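Local coordinates for protein Cif-like 1 (Burkholderia cenocepacia, PDB 7JQY) that probably hydrolyses epoxides, as a Cif-like member of the alpha/beta hydrolase fold, and assembles as an octamer, at residues 53-58 against 80-85; 49-54 against 74-79. The protein carries 1 engineered substitution. All coordinates share one frame; numbering follows the deposited sequence.

Both contacts join strand 50-54 to strand 77-82, its parallel neighbour in the central sheet, and they overlap at Leu-53 and Leu-54. Contact 2 takes the N-terminal part of the pair, where the backbone ladder is regular; contact 1 takes the C-terminal ends, where the strands part and a water, the His-55 imidazole and the Tyr-83 ring fill the interval. Their centres lie about 15 Å apart. Contact 1 leads toward the probable active site: the loop after strand 50-54 reaches the engineered Ser-123, at the position after strand 117-122 where this fold places its nucleophile. Contact 2 lies nearer the N-terminal ends of the strands.

Contact 1 of 2, residues 53-58 against 80-85; sequences LLHGWP and AVDYRG
Val-81 N donates to Leu-53 O over 3.3 Å, the backbone bond that pairs the strands at Leu-53 and Ala-80. Beyond it the chains diverge and a water takes over: it donates to Leu-53 O and Val-81 O and accepts from His-55 N, 3.0 Å away. The His-55 imidazole then spans the gap. Its ND1 donates to Gly-56 O at 2.8 Å, nearly in the ring plane, which fixes the ring's rotation and leaves NE2 to receive a weak bond from Tyr-83 N. Asp-82, whose carboxylate is held by His-39 and Trp-61 N, brings its CA to the edge of the same ring.

With CG between the backbone N and carbonyl carbon (chi1 54°), Tyr-83 brings its ring face against the His-55 imidazole. His-55 CE1 lies 3.4 Å above the centre of the phenol ring, with the two planes inclined by 32°. Tyr-83 CE2 comes within 3.1 Å of His-55 O, and Tyr-83 OH packs 3.4 Å from Gly-56 C. On the face turned to helix 98-111, Leu-54 and Val-81 lie side by side, CD2 to CB 4.1 Å, against Ile-105.

The sequence His-Gly-Trp-Pro, with its cis peptide before Pro-58, matches the HGXP motif of alpha/beta-hydrolase epoxide hydrolases, which contributes to the oxyanion hole; Trp-57 N bonding the engineered Ser-123 OG is consistent with that role.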
# COMPACT_ATOMS: atom_id res chain seq x y z
N LEU B 53 9.07 38.41 -7.77
CA LEU B 53 8.97 37.30 -8.71
C LEU B 53 7.89 36.35 -8.22
O LEU B 53 7.93 35.91 -7.06
CB LEU B 53 10.31 36.57 -8.85
CG LEU B 53 11.55 37.45 -9.06
CD1 LEU B 53 12.81 36.63 -9.10
CD2 LEU B 53 11.40 38.24 -10.34
N LEU B 54 6.94 36.02 -9.09
CA LEU B 54 5.80 35.18 -8.75
C LEU B 54 5.78 33.96 -9.66
O LEU B 54 5.56 34.08 -10.88
CB LEU B 54 4.49 35.96 -8.86
CG LEU B 54 4.27 37.17 -7.94
CD1 LEU B 54 2.95 37.84 -8.27
CD2 LEU B 54 4.35 36.80 -6.45
N HIS B 55 5.98 32.78 -9.06
CA HIS B 55 5.95 31.49 -9.72
C HIS B 55 4.51 31.11 -10.10
O HIS B 55 3.55 31.85 -9.83
CB HIS B 55 6.53 30.43 -8.80
CG HIS B 55 5.67 30.19 -7.60
ND1 HIS B 55 4.53 29.42 -7.64
CD2 HIS B 55 5.75 30.68 -6.34
CE1 HIS B 55 3.96 29.42 -6.45
NE2 HIS B 55 4.68 30.18 -5.64
N GLY B 56 4.35 29.93 -10.68
CA GLY B 56 3.05 29.40 -11.03
C GLY B 56 2.86 27.98 -10.53
O GLY B 56 3.44 27.57 -9.51
N TRP B 57 2.00 27.24 -11.24
CA TRP B 57 1.71 25.83 -10.98
C TRP B 57 2.41 24.95 -12.01
O TRP B 57 2.36 25.25 -13.21
CB TRP B 57 0.20 25.55 -11.03
CG TRP B 57 -0.16 24.22 -10.42
CD1 TRP B 57 -0.61 23.99 -9.14
CD2 TRP B 57 -0.10 22.94 -11.06
NE1 TRP B 57 -0.82 22.65 -8.95
CE2 TRP B 57 -0.51 21.98 -10.11
CE3 TRP B 57 0.28 22.51 -12.34
CZ2 TRP B 57 -0.56 20.62 -10.40
CZ3 TRP B 57 0.24 21.15 -12.62
CH2 TRP B 57 -0.18 20.22 -11.65
N PRO B 58 3.08 23.86 -11.59
CA PRO B 58 3.28 23.42 -10.21
C PRO B 58 4.64 23.84 -9.70
O PRO B 58 5.58 23.05 -9.73
CB PRO B 58 3.20 21.90 -10.32
CG PRO B 58 3.76 21.60 -11.74
CD PRO B 58 3.70 22.92 -12.53
N ALA B 80 11.30 36.66 -4.06
CA ALA B 80 10.63 35.55 -4.71
C ALA B 80 9.69 34.92 -3.69
O ALA B 80 10.14 34.42 -2.65
CB ALA B 80 11.62 34.52 -5.23
N VAL B 81 8.39 34.99 -3.96
CA VAL B 81 7.35 34.67 -2.99
C VAL B 81 6.72 33.32 -3.33
O VAL B 81 6.41 33.05 -4.50
CB VAL B 81 6.27 35.78 -2.96
CG1 VAL B 81 5.29 35.54 -1.82
CG2 VAL B 81 6.92 37.14 -2.86
N ASP B 82 6.51 32.49 -2.31
CA ASP B 82 5.55 31.40 -2.41
C ASP B 82 4.17 31.99 -2.17
O ASP B 82 3.85 32.37 -1.04
CB ASP B 82 5.83 30.31 -1.38
CG ASP B 82 7.07 29.46 -1.70
OD1 ASP B 82 7.46 29.37 -2.90
OD2 ASP B 82 7.63 28.86 -0.75
N TYR B 83 3.34 32.09 -3.22
CA TYR B 83 2.05 32.74 -3.00
C TYR B 83 1.14 31.85 -2.16
O TYR B 83 1.48 30.71 -1.82
CB TYR B 83 1.38 33.14 -4.32
CG TYR B 83 1.16 32.10 -5.40
CD1 TYR B 83 0.56 30.88 -5.13
CD2 TYR B 83 1.50 32.38 -6.73
CE1 TYR B 83 0.35 29.95 -6.14
CE2 TYR B 83 1.29 31.48 -7.73
CZ TYR B 83 0.71 30.26 -7.44
OH TYR B 83 0.51 29.36 -8.47
N ARG B 84 -0.02 32.41 -1.79
CA ARG B 84 -0.98 31.72 -0.93
C ARG B 84 -1.22 30.29 -1.41
O ARG B 84 -1.56 30.07 -2.58
CB ARG B 84 -2.30 32.50 -0.87
CG ARG B 84 -3.41 31.79 -0.06
CD ARG B 84 -4.76 32.53 -0.12
NE ARG B 84 -4.66 33.88 0.43
CZ ARG B 84 -5.46 34.38 1.37
NH1 ARG B 84 -5.26 35.62 1.80
NH2 ARG B 84 -6.45 33.67 1.88
N GLY B 85 -0.98 29.33 -0.52
CA GLY B 85 -1.23 27.93 -0.80
C GLY B 85 -0.04 27.16 -1.35
O GLY B 85 -0.10 25.93 -1.44
O HOH W 1 7.97 33.21 -6.80

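Contact 2 of 2, residues 49-54 against 74-79; sequences EMVVLL and DGYRVV
Met-50 lays its terminal methyl over the guanidinium of Arg-77, CE standing 3.3 Å above the plane and offset toward its rim. The Arg-77 chain is extended from CG to NE, and its NH1 also hydrogen-bonds Leu-112 O. Met-50 instead bends at its last torsion (chi3 -71°). Its SD rests 3.9 Å from Val-79 CG2. Among the side chains on the other face, Val-51 CG2 meets Tyr-76 CD1 at 3.6 Å, and Leu-53 CD1 touches Val-78 CG1 at 3.7 Å. Glu-49 O sits at the edge of the Tyr-76 ring; the Glu-49 side chain lies alongside, CB 3.9 Å from Tyr-76 CD1, its carboxylate held by His-118.

Four backbone bonds set this register: Arg-77 N to Glu-49 O (2.8 Å), Val-51 N to Arg-77 O, Val-79 N to Val-51 O, and Leu-53 N to Val-79 O. The strands run parallel, 20° apart. Gly-75, at positive phi, closes helix 68-73 in a Schellman motif, from which the chain enters strand 77-82.

Strand 50-54, helix 68-73 and strand 77-82 form a beta-alpha-beta crossover, whose helix packs against Val-51, Leu-53 and Val-78; helix 98-111 packs against Met-50, Val-52 and Val-79, and strand 117-122 continues the sheet beyond strand 50-54.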
# COMPACT_ATOMS: atom_id res chain seq x y z
N GLU B 49 15.92 48.97 -5.64
CA GLU B 49 14.60 48.82 -6.24
C GLU B 49 14.13 47.38 -6.10
O GLU B 49 14.88 46.44 -6.39
CB GLU B 49 14.62 49.21 -7.72
CG GLU B 49 14.86 50.69 -8.02
CD GLU B 49 14.67 51.00 -9.51
OE1 GLU B 49 15.68 51.10 -10.24
OE2 GLU B 49 13.50 51.13 -9.95
N MET B 50 12.90 47.19 -5.64
CA MET B 50 12.41 45.85 -5.37
C MET B 50 11.91 45.18 -6.64
O MET B 50 11.15 45.78 -7.41
CB MET B 50 11.28 45.89 -4.34
CG MET B 50 10.87 44.50 -3.93
SD MET B 50 9.68 44.50 -2.59
CE MET B 50 10.73 45.03 -1.24
N VAL B 51 12.34 43.94 -6.85
CA VAL B 51 11.84 43.09 -7.93
C VAL B 51 11.13 41.90 -7.29
O VAL B 51 11.77 41.10 -6.59
CB VAL B 51 12.96 42.62 -8.87
CG1 VAL B 51 12.39 41.79 -10.01
CG2 VAL B 51 13.72 43.81 -9.42
N VAL B 52 9.83 41.80 -7.51
CA VAL B 52 9.01 40.71 -6.99
C VAL B 52 8.82 39.68 -8.10
O VAL B 52 8.47 40.04 -9.24
CB VAL B 52 7.66 41.22 -6.46
CG1 VAL B 52 6.77 40.07 -6.07
CG2 VAL B 52 7.89 42.15 -5.29
N LEU B 53 9.07 38.41 -7.77
CA LEU B 53 8.97 37.30 -8.71
C LEU B 53 7.89 36.35 -8.22
O LEU B 53 7.93 35.91 -7.06
CB LEU B 53 10.31 36.57 -8.85
CG LEU B 53 11.55 37.45 -9.06
CD1 LEU B 53 12.81 36.63 -9.10
CD2 LEU B 53 11.40 38.24 -10.34
N LEU B 54 6.94 36.02 -9.09
CA LEU B 54 5.80 35.18 -8.75
C LEU B 54 5.78 33.96 -9.66
O LEU B 54 5.56 34.08 -10.88
CB LEU B 54 4.49 35.96 -8.86
CG LEU B 54 4.27 37.17 -7.94
CD1 LEU B 54 2.95 37.84 -8.27
CD2 LEU B 54 4.35 36.80 -6.45
N ASP B 74 22.94 43.32 -9.69
CA ASP B 74 22.74 44.62 -10.33
C ASP B 74 22.03 45.60 -9.41
O ASP B 74 21.49 46.61 -9.90
CB ASP B 74 21.92 44.49 -11.61
CG ASP B 74 22.75 44.63 -12.86
OD1 ASP B 74 23.95 44.31 -12.80
OD2 ASP B 74 22.20 45.08 -13.89
N GLY B 75 21.99 45.32 -8.11
CA GLY B 75 21.45 46.25 -7.14
C GLY B 75 19.97 46.14 -6.88
O GLY B 75 19.43 46.99 -6.17
N TYR B 76 19.29 45.13 -7.43
CA TYR B 76 17.87 44.97 -7.18
C TYR B 76 17.63 44.19 -5.89
O TYR B 76 18.41 43.31 -5.50
CB TYR B 76 17.20 44.26 -8.36
CG TYR B 76 17.13 45.13 -9.59
CD1 TYR B 76 16.30 46.24 -9.64
CD2 TYR B 76 17.92 44.85 -10.71
CE1 TYR B 76 16.24 47.04 -10.77
CE2 TYR B 76 17.87 45.65 -11.84
CZ TYR B 76 17.03 46.74 -11.87
OH TYR B 76 16.97 47.54 -12.98
N ARG B 77 16.54 44.53 -5.21
CA ARG B 77 16.10 43.82 -4.02
C ARG B 77 15.12 42.73 -4.44
O ARG B 77 13.93 43.00 -4.65
CB ARG B 77 15.49 44.79 -3.01
CG ARG B 77 15.24 44.20 -1.62
CD ARG B 77 14.56 45.24 -0.74
NE ARG B 77 14.13 44.70 0.55
CZ ARG B 77 13.32 45.34 1.38
NH1 ARG B 77 12.85 46.54 1.06
NH2 ARG B 77 12.97 44.78 2.53
N VAL B 78 15.60 41.49 -4.53
CA VAL B 78 14.80 40.40 -5.07
C VAL B 78 13.92 39.81 -3.98
O VAL B 78 14.38 39.53 -2.87
CB VAL B 78 15.69 39.33 -5.71
CG1 VAL B 78 14.83 38.34 -6.48
CG2 VAL B 78 16.72 39.97 -6.64
N VAL B 79 12.64 39.62 -4.31
CA VAL B 79 11.67 38.99 -3.42
C VAL B 79 10.94 37.93 -4.24
O VAL B 79 10.03 38.26 -5.01
CB VAL B 79 10.68 40.00 -2.83
CG1 VAL B 79 9.65 39.28 -1.96
CG2 VAL B 79 11.42 41.05 -2.02